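Local coordinates for protein sorbitol-6-phosphate dehydrogenase (Erwinia amylovora CFBP1430, PDB 5O3Z) that catalyses the oxidation of sorbitol 6-phosphate at carbon 2, as a short-chain dehydrogenase/reductase built on a Rossmann fold that assembles as a tetramer, at residues E6-V11 and R77-T82; K193-Q198 and C229-V234; L235-F240 and Q252-T257. All blocks are in the same frame, centred on the assembly; numbering follows the deposited sequence.

Contact 1: residues E6-V11 and R77-T82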
loop_
_atom_site.group_PDB
_atom_site.type_symbol
_atom_site.label_atom_id
_atom_site.label_comp_id
_atom_site.label_asym_id
_atom_site.label_seq_id
_atom_site.Cartn_x
_atom_site.Cartn_y
_atom_site.Cartn_z
ATOM N N GLU A 6 35.618 -5.771 9.070
ATOM C CA GLU A 6 36.040 -6.855 8.097
ATOM C C GLU A 6 34.994 -7.357 7.056
ATOM O O GLU A 6 35.178 -8.396 6.386
ATOM C CB GLU A 6 36.521 -8.048 8.903
ATOM C CG GLU A 6 37.877 -7.842 9.520
ATOM C CD GLU A 6 38.064 -8.797 10.663
ATOM O OE1 GLU A 6 37.996 -10.014 10.422
ATOM O OE2 GLU A 6 38.237 -8.329 11.800
ATOM N N GLN A 7 33.928 -6.604 6.872
ATOM C CA GLN A 7 32.848 -6.998 5.942
ATOM C C GLN A 7 33.190 -6.824 4.436
ATOM O O GLN A 7 33.895 -5.870 3.994
ATOM C CB GLN A 7 31.551 -6.233 6.292
ATOM C CG GLN A 7 31.106 -6.314 7.767
ATOM C CD GLN A 7 29.642 -5.891 7.967
ATOM O OE1 GLN A 7 29.146 -5.785 9.080
ATOM N NE2 GLN A 7 28.941 -5.685 6.870
ATOM N N VAL A 8 32.650 -7.746 3.647
ATOM C CA VAL A 8 32.803 -7.749 2.190
ATOM C C VAL A 8 31.474 -7.430 1.516
ATOM O O VAL A 8 30.516 -8.137 1.772
ATOM C CB VAL A 8 33.184 -9.180 1.754
ATOM C CG1 VAL A 8 33.133 -9.336 0.263
ATOM C CG2 VAL A 8 34.555 -9.525 2.304
ATOM N N ALA A 9 31.470 -6.440 0.635
ATOM C CA ALA A 9 30.308 -6.112 -0.152
ATOM C C ALA A 9 30.587 -6.639 -1.547
ATOM O O ALA A 9 31.680 -6.404 -2.092
ATOM C CB ALA A 9 30.140 -4.611 -0.261
ATOM N N VAL A 10 29.613 -7.315 -2.128
ATOM C CA VAL A 10 29.610 -7.647 -3.588
ATOM C C VAL A 10 28.645 -6.704 -4.277
ATOM O O VAL A 10 27.442 -6.680 -3.930
ATOM C CB VAL A 10 29.142 -9.110 -3.780
ATOM C CG1 VAL A 10 29.311 -9.532 -5.229
ATOM C CG2 VAL A 10 29.899 -10.043 -2.840
ATOM N N VAL A 11 29.090 -5.966 -5.280
ATOM C CA VAL A 11 28.209 -5.115 -6.059
ATOM C C VAL A 11 28.129 -5.604 -7.526
ATOM O O VAL A 11 29.124 -5.531 -8.282
ATOM C CB VAL A 11 28.686 -3.677 -6.061
ATOM C CG1 VAL A 11 27.712 -2.755 -6.780
ATOM C CG2 VAL A 11 28.895 -3.171 -4.647
ATOM N N ARG A 77 31.881 -18.437 -6.380
ATOM C CA ARG A 77 33.162 -19.183 -6.069
ATOM C C ARG A 77 34.379 -18.230 -6.045
ATOM O O ARG A 77 35.135 -18.240 -5.102
ATOM C CB ARG A 77 33.392 -20.365 -7.040
ATOM C CG ARG A 77 32.557 -21.574 -6.659
ATOM C CD ARG A 77 32.866 -22.859 -7.429
ATOM N NE ARG A 77 32.884 -22.604 -8.868
ATOM C CZ ARG A 77 31.835 -22.677 -9.696
ATOM N NH1 ARG A 77 30.603 -23.020 -9.266
ATOM N NH2 ARG A 77 32.016 -22.405 -10.984
ATOM N N ALA A 78 34.473 -17.354 -7.037
ATOM C CA ALA A 78 35.563 -16.411 -7.150
ATOM C C ALA A 78 35.649 -15.430 -5.976
ATOM O O ALA A 78 36.723 -15.171 -5.406
ATOM C CB ALA A 78 35.437 -15.648 -8.457
ATOM N N VAL A 79 34.512 -14.879 -5.575
ATOM C CA VAL A 79 34.502 -14.005 -4.419
ATOM C C VAL A 79 34.882 -14.754 -3.159
ATOM O O VAL A 79 35.619 -14.203 -2.368
ATOM C CB VAL A 79 33.105 -13.294 -4.226
ATOM C CG1 VAL A 79 33.090 -12.484 -2.947
ATOM C CG2 VAL A 79 32.796 -12.365 -5.387
ATOM N N ASP A 80 34.416 -15.994 -2.964
ATOM C CA ASP A 80 34.721 -16.760 -1.762
ATOM C C ASP A 80 36.202 -17.080 -1.745
ATOM O O ASP A 80 36.863 -16.845 -0.747
ATOM C CB ASP A 80 33.935 -18.057 -1.731
ATOM C CG ASP A 80 34.123 -18.847 -0.446
ATOM O OD1 ASP A 80 34.335 -18.285 0.670
ATOM O OD2 ASP A 80 33.951 -20.056 -0.507
ATOM N N GLU A 81 36.728 -17.598 -2.849
ATOM C CA GLU A 81 38.189 -17.846 -2.972
ATOM C C GLU A 81 38.973 -16.606 -2.561
ATOM O O GLU A 81 39.904 -16.705 -1.760
ATOM C CB GLU A 81 38.610 -18.149 -4.430
ATOM C CG GLU A 81 38.054 -19.421 -5.093
ATOM C CD GLU A 81 38.037 -19.331 -6.643
ATOM O OE1 GLU A 81 38.788 -18.517 -7.256
ATOM O OE2 GLU A 81 37.259 -20.081 -7.275
ATOM N N THR A 82 38.574 -15.437 -3.099
ATOM C CA THR A 82 39.258 -14.163 -2.907
ATOM C C THR A 82 39.175 -13.497 -1.484
ATOM O O THR A 82 40.230 -13.148 -0.895
ATOM C CB THR A 82 38.793 -13.182 -3.996
ATOM O OG1 THR A 82 39.016 -13.772 -5.278
ATOM C CG2 THR A 82 39.511 -11.814 -3.929
#
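Val10 and Val79 mark the closest approach of a strand and a helix in the Rossmann fold: their CA atoms lie 8.1 Å apart, where the strand of segment 6-11 packs against one turn of the helix that runs through 77-82. The strand is the first of the chain and stands inside the parallel sheet, its backbone bonded to His32 and Ala34 along one neighbour and to Leu88 along the other. Because side chains alternate along a strand, Val8 and Val10 point toward the helix while Ala9, between them, points away to Leu26 of helix 17-28 on the other face of the sheet.

From the helix a single residue answers both valines. Val79 holds CG1 anti to its backbone N (chi1 175°), and this one methyl does the touching, 4.0 Å from CG2 of Val10. The two side chains meet at a slant. On the strand side it is the methyl next to the backbone N of Val10 that faces the helix. The same CG1 of Val79 stands farther from Val8, at 4.5 Å from its CG1, so that contact is the looser of the two. All three residues are buried, and the interface is purely aliphatic. Phe127 of helix 106-133 packs on Val10, and Phe62 of strand 59-63 covers Val79, extending the apolar layer around them.

Polar residues sit on the same stretch of helix. Asp80 forms a salt bridge with Arg133, and Thr82 bends its hydroxyl back onto its own helix. Ala78 O therefore takes two bonds on opposite faces of its carbonyl plane, 3.0 Å from Thr82 N and 2.7 Å from Thr82 OG1.

Contact 2: residues K193-Q198 and C229-V234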
loop_
_atom_site.group_PDB
_atom_site.type_symbol
_atom_site.label_atom_id
_atom_site.label_comp_id
_atom_site.label_asym_id
_atom_site.label_seq_id
_atom_site.Cartn_x
_atom_site.Cartn_y
_atom_site.Cartn_z
ATOM N N LYS A 193 20.745 13.691 -13.234
ATOM C CA LYS A 193 22.109 13.970 -13.687
ATOM C C LYS A 193 22.909 12.716 -14.013
ATOM O O LYS A 193 24.121 12.782 -14.205
ATOM C CB LYS A 193 22.816 14.786 -12.618
ATOM C CG LYS A 193 22.315 16.223 -12.609
ATOM C CD LYS A 193 22.675 16.908 -11.298
ATOM C CE LYS A 193 21.565 17.854 -10.841
ATOM N NZ LYS A 193 21.859 18.416 -9.497
ATOM N N SER A 194 22.242 11.574 -14.088
ATOM C CA SER A 194 22.840 10.409 -14.680
ATOM C C SER A 194 23.138 10.661 -16.136
ATOM O O SER A 194 22.398 11.356 -16.805
ATOM C CB SER A 194 21.891 9.241 -14.613
ATOM O OG SER A 194 21.819 8.785 -13.285
ATOM N N PRO A 195 24.254 10.114 -16.636
ATOM C CA PRO A 195 24.479 10.036 -18.098
ATOM C C PRO A 195 23.293 9.368 -18.842
ATOM O O PRO A 195 22.787 9.874 -19.840
ATOM C CB PRO A 195 25.744 9.152 -18.195
ATOM C CG PRO A 195 26.489 9.420 -16.921
ATOM C CD PRO A 195 25.484 9.820 -15.867
ATOM N N MET A 196 22.875 8.224 -18.317
ATOM C CA MET A 196 21.674 7.535 -18.768
ATOM C C MET A 196 20.539 8.544 -19.013
ATOM O O MET A 196 19.990 8.616 -20.126
ATOM C CB MET A 196 21.225 6.539 -17.688
ATOM C CG MET A 196 22.285 5.526 -17.219
ATOM S SD MET A 196 23.529 6.068 -15.985
ATOM C CE MET A 196 22.691 5.878 -14.381
ATOM N N PHE A 197 20.225 9.341 -17.976
ATOM C CA PHE A 197 19.021 10.198 -17.966
ATOM C C PHE A 197 19.256 11.350 -18.922
ATOM O O PHE A 197 18.404 11.652 -19.776
ATOM C CB PHE A 197 18.654 10.723 -16.552
ATOM C CG PHE A 197 17.272 11.296 -16.494
ATOM C CD1 PHE A 197 16.976 12.511 -17.105
ATOM C CD2 PHE A 197 16.240 10.579 -15.924
ATOM C CE1 PHE A 197 15.680 13.008 -17.110
ATOM C CE2 PHE A 197 14.930 11.064 -15.950
ATOM C CZ PHE A 197 14.648 12.280 -16.532
ATOM N N GLN A 198 20.421 11.980 -18.737
ATOM C CA GLN A 198 20.935 13.048 -19.590
ATOM C C GLN A 198 20.917 12.730 -21.085
ATOM O O GLN A 198 20.637 13.618 -21.895
ATOM C CB GLN A 198 22.362 13.400 -19.170
ATOM C CG GLN A 198 22.449 14.283 -17.935
ATOM C CD GLN A 198 21.684 15.584 -18.099
ATOM O OE1 GLN A 198 21.822 16.269 -19.109
ATOM N NE2 GLN A 198 20.838 15.914 -17.125
ATOM N N CYS A 229 16.935 12.755 -7.731
ATOM C CA CYS A 229 17.605 11.865 -6.797
ATOM C C CYS A 229 19.093 11.905 -7.089
ATOM O O CYS A 229 19.512 11.833 -8.219
ATOM C CB CYS A 229 17.074 10.426 -6.871
ATOM S SG CYS A 229 17.766 9.235 -5.713
ATOM N N ASP A 230 19.917 11.944 -6.086
ATOM C CA ASP A 230 21.326 11.821 -6.423
ATOM C C ASP A 230 21.995 10.605 -5.814
ATOM O O ASP A 230 21.444 9.891 -4.973
ATOM C CB ASP A 230 22.059 13.179 -6.225
ATOM C CG ASP A 230 22.300 13.525 -4.759
ATOM O OD1 ASP A 230 22.124 12.633 -3.908
ATOM O OD2 ASP A 230 22.717 14.686 -4.454
ATOM N N TYR A 231 23.210 10.328 -6.271
ATOM C CA TYR A 231 23.843 9.056 -5.931
ATOM C C TYR A 231 24.138 8.969 -4.471
ATOM O O TYR A 231 24.184 7.867 -3.859
ATOM C CB TYR A 231 25.163 8.841 -6.741
ATOM C CG TYR A 231 25.091 8.654 -8.264
ATOM C CD1 TYR A 231 23.992 8.054 -8.904
ATOM C CD2 TYR A 231 26.167 9.010 -9.054
ATOM C CE1 TYR A 231 23.991 7.848 -10.280
ATOM C CE2 TYR A 231 26.164 8.815 -10.432
ATOM C CZ TYR A 231 25.070 8.239 -11.040
ATOM O OH TYR A 231 25.073 8.046 -12.398
ATOM N N GLN A 232 24.412 10.125 -3.866
ATOM C CA GLN A 232 24.719 10.134 -2.442
ATOM C C GLN A 232 23.492 9.768 -1.574
ATOM O O GLN A 232 23.612 9.095 -0.560
ATOM C CB GLN A 232 25.330 11.499 -2.020
ATOM C CG GLN A 232 25.787 11.534 -0.574
ATOM C CD GLN A 232 27.027 10.721 -0.349
ATOM O OE1 GLN A 232 27.979 10.846 -1.122
ATOM N NE2 GLN A 232 27.038 9.910 0.637
ATOM N N ASP A 233 22.309 10.189 -1.991
ATOM C CA ASP A 233 21.069 9.759 -1.252
ATOM C C ASP A 233 20.961 8.258 -1.263
ATOM O O ASP A 233 20.702 7.647 -0.304
ATOM C CB ASP A 233 19.825 10.334 -1.904
ATOM C CG ASP A 233 19.861 11.804 -2.041
ATOM O OD1 ASP A 233 20.181 12.503 -1.043
ATOM O OD2 ASP A 233 19.556 12.252 -3.134
ATOM N N VAL A 234 21.259 7.656 -2.401
ATOM C CA VAL A 234 21.218 6.219 -2.500
ATOM C C VAL A 234 22.154 5.545 -1.531
ATOM O O VAL A 234 21.779 4.653 -0.757
ATOM C CB VAL A 234 21.490 5.754 -3.953
ATOM C CG1 VAL A 234 21.409 4.239 -4.056
ATOM C CG2 VAL A 234 20.483 6.359 -4.921
#
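One phenol oxygen carries nearly the whole of this contact: the OH of Tyr231 meets Ser194, Pro195 and Met196 at once, where the start of one helix faces the start of another. The CA–CB bond of Tyr231 does not aim at segment 193-198; CG is anti to the carbonyl carbon (chi1 -66°), and the ring carries its OH across to the other segment. Ser194 OG lies 3.5 Å from Tyr231 OH, a long, weak polar contact, and stands obliquely to the ring, 3.8 Å from its CE1. Leu191 O also lies within weak reach of the serine oxygen.

The other two neighbours are apolar. Met196 approaches from the opposite direction, its chain bent at chi2 and chi3 until the terminal methyl CE sits 3.8 Å from the tyrosine oxygen. Pro195 approaches obliquely, its CD 3.9 Å from that oxygen. Helix 17-28 adds Thr17, which touches both Met196 and Tyr231, and Phe21, whose ring meets that of Tyr231.

The helix carrying Tyr231 is pinned at its first turn by Asp230 and Asp233, each accepting from the other's backbone. Asp233 N reaches Asp230 OD1 at 3.1 Å, nearly in line with its C–O bond, while Asp230 N gives to Asp233 OD2 at 3.0 Å, on the anti side of the carboxylate and 23° out of its plane. The exchange brings Asp230 OD1 within 2.7 Å of Asp233 OD2, a closeness that may raise the proton affinity of one acid. This reciprocal pair, with Asp230 as N-cap, is a capping box at the start of helix 231-242.

Contact 3: residues L235-F240 and Q252-T257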
loop_
_atom_site.group_PDB
_atom_site.type_symbol
_atom_site.label_atom_id
_atom_site.label_comp_id
_atom_site.label_asym_id
_atom_site.label_seq_id
_atom_site.Cartn_x
_atom_site.Cartn_y
_atom_site.Cartn_z
ATOM N N LEU A 235 23.428 5.967 -1.607
ATOM C CA LEU A 235 24.469 5.509 -0.716
ATOM C C LEU A 235 24.096 5.617 0.743
ATOM O O LEU A 235 24.221 4.655 1.486
ATOM C CB LEU A 235 25.774 6.273 -1.067
ATOM C CG LEU A 235 27.051 5.884 -0.314
ATOM C CD1 LEU A 235 27.394 4.412 -0.500
ATOM C CD2 LEU A 235 28.203 6.755 -0.808
ATOM N N ASN A 236 23.505 6.768 1.120
ATOM C CA ASN A 236 23.144 7.059 2.519
ATOM C C ASN A 236 22.239 6.021 3.056
ATOM O O ASN A 236 22.538 5.357 4.071
ATOM C CB ASN A 236 22.555 8.488 2.625
ATOM C CG ASN A 236 23.649 9.571 2.580
ATOM O OD1 ASN A 236 24.831 9.252 2.737
ATOM N ND2 ASN A 236 23.263 10.856 2.334
ATOM N N VAL A 237 21.135 5.807 2.313
ATOM C CA VAL A 237 20.098 4.869 2.689
ATOM C C VAL A 237 20.630 3.415 2.638
ATOM O O VAL A 237 20.388 2.586 3.534
ATOM C CB VAL A 237 18.894 5.036 1.731
ATOM C CG1 VAL A 237 17.865 3.952 1.939
ATOM C CG2 VAL A 237 18.226 6.407 1.856
ATOM N N LEU A 238 21.313 3.107 1.550
ATOM C CA LEU A 238 21.975 1.801 1.449
ATOM C C LEU A 238 22.798 1.473 2.705
ATOM O O LEU A 238 22.668 0.395 3.337
ATOM C CB LEU A 238 22.798 1.749 0.170
ATOM C CG LEU A 238 23.323 0.353 -0.208
ATOM C CD1 LEU A 238 23.548 0.334 -1.704
ATOM C CD2 LEU A 238 24.617 0.009 0.503
ATOM N N LEU A 239 23.598 2.442 3.128
ATOM C CA LEU A 239 24.514 2.215 4.271
ATOM C C LEU A 239 23.760 1.982 5.542
ATOM O O LEU A 239 24.166 1.148 6.370
ATOM C CB LEU A 239 25.456 3.387 4.446
ATOM C CG LEU A 239 26.551 3.567 3.374
ATOM C CD1 LEU A 239 27.373 4.839 3.621
ATOM C CD2 LEU A 239 27.414 2.333 3.295
ATOM N N PHE A 240 22.605 2.657 5.686
ATOM C CA PHE A 240 21.889 2.528 6.910
ATOM C C PHE A 240 21.287 1.166 6.940
ATOM O O PHE A 240 21.508 0.411 7.916
ATOM C CB PHE A 240 20.830 3.652 7.095
ATOM C CG PHE A 240 19.954 3.390 8.264
ATOM C CD1 PHE A 240 20.483 3.428 9.557
ATOM C CD2 PHE A 240 18.669 2.924 8.095
ATOM C CE1 PHE A 240 19.709 3.101 10.660
ATOM C CE2 PHE A 240 17.888 2.600 9.176
ATOM C CZ PHE A 240 18.408 2.692 10.470
ATOM N N GLN A 252 11.607 -4.679 3.194
ATOM C CA GLN A 252 11.081 -3.371 2.883
ATOM C C GLN A 252 11.308 -2.792 1.456
ATOM O O GLN A 252 12.280 -3.097 0.761
ATOM C CB GLN A 252 11.541 -2.360 3.955
ATOM C CG GLN A 252 11.240 -2.717 5.396
ATOM C CD GLN A 252 9.785 -2.943 5.681
ATOM O OE1 GLN A 252 8.928 -2.089 5.395
ATOM N NE2 GLN A 252 9.470 -4.096 6.237
ATOM N N SER A 253 10.337 -2.025 0.989
ATOM C CA SER A 253 10.496 -1.173 -0.174
ATOM C C SER A 253 10.718 0.181 0.381
ATOM O O SER A 253 9.777 0.784 0.905
ATOM C CB SER A 253 9.243 -1.218 -1.047
ATOM O OG SER A 253 8.920 -2.543 -1.454
ATOM N N ILE A 254 11.965 0.673 0.348
ATOM C CA ILE A 254 12.335 1.925 0.994
ATOM C C ILE A 254 12.328 3.037 -0.046
ATOM O O ILE A 254 13.080 3.016 -0.991
ATOM C CB ILE A 254 13.741 1.792 1.598
ATOM C CG1 ILE A 254 13.816 0.746 2.672
ATOM C CG2 ILE A 254 14.201 3.100 2.136
ATOM C CD1 ILE A 254 12.738 0.753 3.787
ATOM N N ASN A 255 11.427 4.003 0.068
ATOM C CA ASN A 255 11.367 5.033 -0.909
ATOM C C ASN A 255 12.501 6.018 -0.747
ATOM O O ASN A 255 12.832 6.416 0.389
ATOM C CB ASN A 255 10.028 5.779 -0.799
ATOM C CG ASN A 255 8.856 4.896 -1.118
ATOM O OD1 ASN A 255 7.853 4.830 -0.377
ATOM N ND2 ASN A 255 8.972 4.200 -2.161
ATOM N N VAL A 256 13.041 6.471 -1.869
ATOM C CA VAL A 256 14.086 7.478 -1.883
ATOM C C VAL A 256 13.710 8.351 -3.008
ATOM O O VAL A 256 14.293 8.305 -4.141
ATOM C CB VAL A 256 15.478 6.814 -2.114
ATOM C CG1 VAL A 256 16.570 7.844 -2.005
ATOM C CG2 VAL A 256 15.714 5.722 -1.074
ATOM N N THR A 257 12.664 9.155 -2.753
ATOM C CA THR A 257 11.943 9.788 -3.846
ATOM C C THR A 257 11.680 11.276 -3.661
ATOM O O THR A 257 11.000 11.879 -4.484
ATOM C CB THR A 257 10.559 9.122 -4.192
ATOM O OG1 THR A 257 9.523 9.445 -3.199
ATOM C CG2 THR A 257 10.642 7.594 -4.488
#
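Val237 meets Ile254 and Val256 where the last helix of the short-chain dehydrogenase Rossmann fold lies against an edge strand of its sheet, the CA atoms of Val237 and Val256 being 8.0 Å apart. From its CA, the CB of Val237 points toward the strand, and there the side chain forks. CG1, placed anti to the backbone N (chi1 172°), comes to 3.8 Å of Ile254 CG2 and to 4.1 Å of Val256 CG2, so it bridges two residues of the strand. CG2, on the side of the backbone N, takes one partner there, Val256 CG2, at 3.9 Å.

The two strand residues receive it differently. Val256 reaches toward Val237 tip to tip, and its CG2 is shared between both methyls. Ile254 instead slides past in the opposite direction, offering its short branch CG2, while its longer branch, beside its own backbone N, takes no part in this pair. Both point toward the helix, and Asn255 between them points away.

Strand 253-256 forms one edge of the parallel sheet within this chain, bonded by its backbone to Ser185, Met187 and Gly189. Leu186 of the adjoining strand lies against Val237 and Ile254, and a second subunit packs on this region: its Phe240 lies on Val237 and stacks with Phe240 of this chain, its Tyr248 rests on Val256, and its Gln252 NE2 gives a hydrogen bond to Asn255 OD1. Helix and strand thus stand together at a subunit interface.

Only methyl groups meet between the two segments, which implies cohesion by shape and by exclusion of water, with directional bonds left to the surroundings.

Overall arrangement
Contacts 1 and 3 are buried, purely aliphatic unions of a helix with the same parallel sheet, one at an interior strand and the other at one of its two edge strands within the chain; their centres lie 23 Å apart. Contact 2 is only partly buried and mixes a hydroxyl pair with apolar neighbours, joining two helix starts rather than helix to strand. It shares helix 231-242 with contact 3, and the two touch through Cys229 and Asp233 against Val256. Both also adjoin the second subunit, contact 3 much more extensively, whereas contact 1 is touched by no other chain.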